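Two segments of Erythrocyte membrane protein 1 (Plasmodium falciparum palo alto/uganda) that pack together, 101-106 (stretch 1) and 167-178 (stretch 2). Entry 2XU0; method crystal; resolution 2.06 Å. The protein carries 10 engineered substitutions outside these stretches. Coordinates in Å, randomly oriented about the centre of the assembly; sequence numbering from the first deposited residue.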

ATOM      1  N   GLU A 101      -9.767 -10.153   9.814  1.00 53.36           N
ATOM      2  CA  GLU A 101     -10.761  -9.976   8.776  1.00 53.85           C
ATOM      3  C   GLU A 101     -10.079 -10.220   7.439  1.00 59.30           C
ATOM      4  O   GLU A 101      -8.889  -9.939   7.287  1.00 59.69           O
ATOM      5  CB  GLU A 101     -11.310  -8.534   8.810  1.00 55.44           C
ATOM      6  CG  GLU A 101     -12.052  -8.152  10.086  1.00 68.42           C
ATOM      7  CD  GLU A 101     -12.544  -6.715  10.149  1.00101.73           C
ATOM      8  OE1 GLU A 101     -13.070  -6.208   9.130  1.00 95.52           O
ATOM      9  OE2 GLU A 101     -12.421  -6.100  11.234  1.00105.64           O
ATOM     10  N   GLN A 102     -10.818 -10.775   6.492  1.00 55.96           N
ATOM     11  CA  GLN A 102     -10.343 -11.021   5.134  1.00 55.94           C
ATOM     12  C   GLN A 102     -11.005  -9.954   4.283  1.00 57.15           C
ATOM     13  O   GLN A 102     -11.528  -8.997   4.852  1.00 59.48           O
ATOM     14  CB  GLN A 102     -10.642 -12.471   4.664  1.00 58.33           C
ATOM     15  CG  GLN A 102     -12.116 -12.929   4.760  1.00 83.47           C
ATOM     16  CD  GLN A 102     -12.537 -13.348   6.152  1.00107.61           C
ATOM     17  OE1 GLN A 102     -11.864 -14.138   6.830  1.00105.08           O
ATOM     18  NE2 GLN A 102     -13.667 -12.822   6.605  1.00 98.82           N
ATOM     19  N   ASN A 103     -11.017 -10.094   2.964  1.00 49.54           N
ATOM     20  CA  ASN A 103     -11.587  -9.081   2.072  1.00 48.90           C
ATOM     21  C   ASN A 103     -10.872  -7.724   2.195  1.00 48.30           C
ATOM     22  O   ASN A 103     -11.483  -6.665   2.060  1.00 46.35           O
ATOM     23  CB  ASN A 103     -13.133  -8.987   2.145  1.00 53.73           C
ATOM     24  CG  ASN A 103     -13.834  -9.721   1.027  1.00 93.71           C
ATOM     25  OD1 ASN A 103     -14.477 -10.758   1.240  1.00 92.35           O
ATOM     26  ND2 ASN A 103     -13.702  -9.211  -0.199  1.00 88.22           N
ATOM     27  N   ARG A 104      -9.535  -7.786   2.397  1.00 43.13           N
ATOM     28  CA  ARG A 104      -8.642  -6.625   2.518  1.00 40.49           C
ATOM     29  C   ARG A 104      -8.701  -5.778   1.265  1.00 40.73           C
ATOM     30  O   ARG A 104      -8.502  -4.568   1.340  1.00 42.67           O
ATOM     31  CB  ARG A 104      -7.190  -7.082   2.757  1.00 37.70           C
ATOM     32  CG  ARG A 104      -7.002  -7.901   4.018  1.00 37.93           C
ATOM     33  CD  ARG A 104      -5.599  -7.778   4.486  1.00 35.80           C
ATOM     34  NE  ARG A 104      -5.069  -9.017   5.028  1.00 37.04           N
ATOM     35  CZ  ARG A 104      -3.775  -9.257   5.180  1.00 49.91           C
ATOM     36  NH1 ARG A 104      -2.876  -8.333   4.853  1.00 36.64           N
ATOM     37  NH2 ARG A 104      -3.366 -10.420   5.659  1.00 36.69           N
ATOM     38  N   PHE A 105      -9.004  -6.403   0.117  1.00 33.14           N
ATOM     39  CA  PHE A 105      -9.046  -5.739  -1.182  1.00 32.39           C
ATOM     40  C   PHE A 105     -10.402  -5.323  -1.669  1.00 36.41           C
ATOM     41  O   PHE A 105     -10.486  -4.727  -2.738  1.00 36.68           O
ATOM     42  CB  PHE A 105      -8.293  -6.546  -2.255  1.00 34.94           C
ATOM     43  CG  PHE A 105      -6.890  -6.953  -1.867  1.00 37.66           C
ATOM     44  CD1 PHE A 105      -5.842  -6.038  -1.918  1.00 42.02           C
ATOM     45  CD2 PHE A 105      -6.610  -8.254  -1.475  1.00 39.56           C
ATOM     46  CE1 PHE A 105      -4.550  -6.410  -1.533  1.00 42.70           C
ATOM     47  CE2 PHE A 105      -5.321  -8.625  -1.095  1.00 43.10           C
ATOM     48  CZ  PHE A 105      -4.294  -7.705  -1.148  1.00 41.96           C
ATOM     49  N   ASP A 106     -11.461  -5.550  -0.867  1.00 35.96           N
ATOM     50  CA  ASP A 106     -12.833  -5.190  -1.233  1.00 36.82           C
ATOM     51  C   ASP A 106     -12.949  -3.701  -1.473  1.00 40.16           C
ATOM     52  O   ASP A 106     -12.313  -2.923  -0.768  1.00 40.18           O
ATOM     53  CB  ASP A 106     -13.822  -5.637  -0.130  1.00 39.68           C
ATOM     54  CG  ASP A 106     -15.271  -5.359  -0.456  1.00 48.85           C
ATOM     55  OD1 ASP A 106     -15.889  -6.193  -1.140  1.00 54.02           O
ATOM     56  OD2 ASP A 106     -15.777  -4.286  -0.051  1.00 52.61           O
ATOM     57  N   TYR A 167       2.045 -17.336   5.957  1.00 35.87           N
ATOM     58  CA  TYR A 167       0.602 -17.106   6.042  1.00 36.82           C
ATOM     59  C   TYR A 167       0.132 -15.835   5.448  1.00 38.82           C
ATOM     60  O   TYR A 167      -0.834 -15.860   4.676  1.00 38.86           O
ATOM     61  CB  TYR A 167       0.091 -17.305   7.469  1.00 41.70           C
ATOM     62  CG  TYR A 167      -0.037 -18.773   7.819  1.00 47.45           C
ATOM     63  CD1 TYR A 167       1.013 -19.460   8.420  1.00 49.70           C
ATOM     64  CD2 TYR A 167      -1.173 -19.500   7.464  1.00 50.20           C
ATOM     65  CE1 TYR A 167       0.898 -20.805   8.762  1.00 52.76           C
ATOM     66  CE2 TYR A 167      -1.289 -20.857   7.775  1.00 52.24           C
ATOM     67  CZ  TYR A 167      -0.257 -21.502   8.439  1.00 60.82           C
ATOM     68  OH  TYR A 167      -0.362 -22.832   8.757  1.00 64.29           O
ATOM     69  N   GLU A 168       0.857 -14.720   5.713  1.00 34.12           N
ATOM     70  CA  GLU A 168       0.512 -13.412   5.119  1.00 32.64           C
ATOM     71  C   GLU A 168       0.513 -13.509   3.578  1.00 32.46           C
ATOM     72  O   GLU A 168      -0.434 -13.055   2.926  1.00 31.47           O
ATOM     73  CB  GLU A 168       1.502 -12.309   5.618  1.00 33.64           C
ATOM     74  CG  GLU A 168       1.258 -10.928   5.008  1.00 35.89           C
ATOM     75  CD  GLU A 168      -0.122 -10.314   5.173  1.00 45.57           C
ATOM     76  OE1 GLU A 168      -0.821 -10.655   6.158  1.00 40.55           O
ATOM     77  OE2 GLU A 168      -0.472  -9.429   4.358  1.00 37.24           O
ATOM     78  N   GLY A 169       1.577 -14.115   3.031  1.00 31.11           N
ATOM     79  CA  GLY A 169       1.727 -14.360   1.598  1.00 31.30           C
ATOM     80  C   GLY A 169       0.591 -15.199   1.054  1.00 38.01           C
ATOM     81  O   GLY A 169       0.008 -14.876   0.012  1.00 36.60           O
ATOM     82  N   ASN A 170       0.237 -16.283   1.797  1.00 37.15           N
ATOM     83  CA  ASN A 170      -0.888 -17.127   1.399  1.00 36.49           C
ATOM     84  C   ASN A 170      -2.161 -16.335   1.319  1.00 39.05           C
ATOM     85  O   ASN A 170      -2.850 -16.420   0.301  1.00 39.89           O
ATOM     86  CB  ASN A 170      -1.023 -18.340   2.314  1.00 42.00           C
ATOM     87  CG  ASN A 170      -1.115 -19.613   1.517  1.00 70.01           C
ATOM     88  OD1 ASN A 170      -1.936 -19.750   0.594  1.00 64.53           O
ATOM     89  ND2 ASN A 170      -0.210 -20.530   1.790  1.00 64.28           N
ATOM     90  N   TYR A 171      -2.438 -15.454   2.322  1.00 35.81           N
ATOM     91  CA  TYR A 171      -3.656 -14.647   2.228  1.00 34.66           C
ATOM     92  C   TYR A 171      -3.592 -13.765   1.000  1.00 36.76           C
ATOM     93  O   TYR A 171      -4.544 -13.749   0.225  1.00 33.95           O
ATOM     94  CB  TYR A 171      -3.959 -13.791   3.498  1.00 36.39           C
ATOM     95  CG  TYR A 171      -5.064 -12.796   3.187  1.00 39.75           C
ATOM     96  CD1 TYR A 171      -6.402 -13.173   3.250  1.00 42.02           C
ATOM     97  CD2 TYR A 171      -4.769 -11.547   2.641  1.00 40.42           C
ATOM     98  CE1 TYR A 171      -7.418 -12.322   2.807  1.00 42.39           C
ATOM     99  CE2 TYR A 171      -5.771 -10.710   2.159  1.00 41.22           C
ATOM    100  CZ  TYR A 171      -7.098 -11.085   2.281  1.00 45.21           C
ATOM    101  OH  TYR A 171      -8.087 -10.244   1.841  1.00 39.20           O
ATOM    102  N   ILE A 172      -2.481 -12.963   0.845  1.00 35.10           N
ATOM    103  CA  ILE A 172      -2.384 -12.009  -0.268  1.00 34.47           C
ATOM    104  C   ILE A 172      -2.623 -12.691  -1.587  1.00 38.18           C
ATOM    105  O   ILE A 172      -3.435 -12.226  -2.383  1.00 37.88           O
ATOM    106  CB  ILE A 172      -1.037 -11.191  -0.284  1.00 36.75           C
ATOM    107  CG1 ILE A 172      -0.824 -10.292   0.975  1.00 36.46           C
ATOM    108  CG2 ILE A 172      -0.822 -10.447  -1.616  1.00 35.23           C
ATOM    109  CD1 ILE A 172      -1.774  -9.202   1.182  1.00 37.07           C
ATOM    110  N   VAL A 173      -1.874 -13.766  -1.844  1.00 38.26           N
ATOM    111  CA  VAL A 173      -1.969 -14.496  -3.120  1.00 37.94           C
ATOM    112  C   VAL A 173      -3.379 -15.026  -3.353  1.00 43.99           C
ATOM    113  O   VAL A 173      -3.879 -14.941  -4.475  1.00 44.22           O
ATOM    114  CB  VAL A 173      -0.911 -15.626  -3.195  1.00 39.63           C
ATOM    115  CG1 VAL A 173      -1.172 -16.562  -4.382  1.00 39.57           C
ATOM    116  CG2 VAL A 173       0.494 -15.048  -3.255  1.00 38.13           C
ATOM    117  N   ASN A 174      -4.027 -15.559  -2.301  1.00 42.73           N
ATOM    118  CA  ASN A 174      -5.364 -16.149  -2.493  1.00 44.09           C
ATOM    119  C   ASN A 174      -6.567 -15.225  -2.501  1.00 48.72           C
ATOM    120  O   ASN A 174      -7.676 -15.676  -2.783  1.00 48.92           O
ATOM    121  CB  ASN A 174      -5.546 -17.414  -1.640  1.00 49.03           C
ATOM    122  CG  ASN A 174      -4.627 -18.519  -2.107  1.00 61.06           C
ATOM    123  OD1 ASN A 174      -4.752 -19.023  -3.233  1.00 55.00           O
ATOM    124  ND2 ASN A 174      -3.617 -18.839  -1.304  1.00 48.73           N
ATOM    125  N   ASP A 175      -6.352 -13.920  -2.259  1.00 44.86           N
ATOM    126  CA  ASP A 175      -7.457 -12.973  -2.269  1.00 43.30           C
ATOM    127  C   ASP A 175      -7.182 -11.759  -3.133  1.00 44.44           C
ATOM    128  O   ASP A 175      -8.033 -10.875  -3.258  1.00 42.44           O
ATOM    129  CB  ASP A 175      -7.846 -12.597  -0.831  1.00 45.32           C
ATOM    130  CG  ASP A 175      -9.259 -12.060  -0.712  1.00 62.34           C
ATOM    131  OD1 ASP A 175     -10.196 -12.730  -1.210  1.00 64.06           O
ATOM    132  OD2 ASP A 175      -9.422 -10.934  -0.198  1.00 69.75           O
ATOM    133  N   HIS A 176      -6.004 -11.740  -3.794  1.00 40.54           N
ATOM    134  CA  HIS A 176      -5.600 -10.613  -4.636  1.00 38.22           C
ATOM    135  C   HIS A 176      -6.539 -10.388  -5.810  1.00 41.08           C
ATOM    136  O   HIS A 176      -6.917 -11.351  -6.446  1.00 40.86           O
ATOM    137  CB  HIS A 176      -4.148 -10.771  -5.128  1.00 37.20           C
ATOM    138  CG  HIS A 176      -3.569  -9.475  -5.595  1.00 39.07           C
ATOM    139  ND1 HIS A 176      -3.797  -9.008  -6.870  1.00 39.90           N
ATOM    140  CD2 HIS A 176      -2.830  -8.567  -4.922  1.00 40.19           C
ATOM    141  CE1 HIS A 176      -3.194  -7.836  -6.941  1.00 39.35           C
ATOM    142  NE2 HIS A 176      -2.599  -7.528  -5.791  1.00 40.25           N
ATOM    143  N   PRO A 177      -6.881  -9.136  -6.166  1.00 38.54           N
ATOM    144  CA  PRO A 177      -7.759  -8.918  -7.331  1.00 38.99           C
ATOM    145  C   PRO A 177      -7.255  -9.488  -8.670  1.00 46.72           C
ATOM    146  O   PRO A 177      -8.046  -9.658  -9.599  1.00 47.22           O
ATOM    147  CB  PRO A 177      -7.852  -7.390  -7.407  1.00 40.03           C
ATOM    148  CG  PRO A 177      -7.577  -6.924  -6.008  1.00 43.20           C
ATOM    149  CD  PRO A 177      -6.551  -7.856  -5.497  1.00 38.80           C
ATOM    150  N   ASP A 178      -5.943  -9.739  -8.797  1.00 45.49           N
ATOM    151  CA  ASP A 178      -5.345 -10.277 -10.027  1.00 45.13           C
ATOM    152  C   ASP A 178      -5.114 -11.789  -9.967  1.00 50.10           C
ATOM    153  O   ASP A 178      -4.427 -12.322 -10.835  1.00 49.11           O
ATOM    154  CB  ASP A 178      -4.024  -9.547 -10.323  1.00 47.18           C
ATOM    155  CG  ASP A 178      -4.143  -8.048 -10.529  1.00 58.95           C
ATOM    156  OD1 ASP A 178      -5.265  -7.569 -10.827  1.00 60.32           O
ATOM    157  OD2 ASP A 178      -3.106  -7.354 -10.433  1.00 60.98           O
TER
HETATM  158  O   HOH W   1     -10.525  -8.830  -0.823  1.00 54.63           O

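A short loop can dock firmly on a helix when its turn directs two neighbouring side chains and its free backbone amides at the same surface. The packing of residues 101-106 against 167-178 in this erythrocyte membrane protein illustrates the principle, burying 471 Å² in all. Asn-103 to Asp-106 form a type I turn, closed by the hydrogen bond from Asp-106 N to Asn-103 O (3.1 Å). The two central residues, Arg-104 and Phe-105, both direct their CA-to-CB bonds toward the other stretch, whereas those of Asn-103 and Asp-106 point away.

Arg-104 starts with chi1 in m and chi2 in t, and its chi3, at -142°, lies between wells. The resulting extended chain carries the guanidinium along the helix to Glu-168, nearly two turns before Asp-175. Glu-168 has chi1 t and chi2 p; its CA-to-CB bond points sideways, but the bend brings the carboxylate nearer to the loop. The two groups meet as a two-pronged salt bridge, with Arg-104 NH2 donating to Glu-168 OE1 at 2.6 Å and Arg-104 NH1 to Glu-168 OE2 at 2.7 Å. Since both residues are buried, this pairing offsets opposite charges where solvent is scarce. Tyr-171 CE2 lies over one face of the guanidinium, leaving the edge free to engage the acid.

Tyr-171, with chi1 t, places its hydroxyl under the turn, where Arg-104 N donates a hydrogen bond to Tyr-171 OH (2.9 Å, 155°). Tyr-171 OH in turn donates a weak hydrogen bond to Asp-175 OD2 (2.5 Å), one helical turn further on. A tyrosine suits this place because its ring packs while its OH serves the backbone. Asp-175, also chi1 t, extends the polar network through water 1, which donates to Asp-175 OD2 (2.5 Å) and accepts from Phe-105 N (3.0 Å). Both central amides of the turn are thereby satisfied, one directly and one through water.

Phe-105 fills the apolar half of the contact and has the largest area covered, 120 Å². Its m rotamer (chi1 -51°), with chi2 at -78°, sets the ring in a pocket at the helix end. Ile-172, m at both chi angles, brings CD1 to the ring edge, 3.7 Å from Phe-105 CZ. Pro-177 CD lies over one face, 3.8 Å from Phe-105 CG, in a CH-pi contact. His-176, the first residue to leave helical geometry, turns its ring edge toward the phenylalanine face, with centroids 5.2 Å apart. Its t rotamer brings the imidazole nearer although its CA-to-CB bond points away.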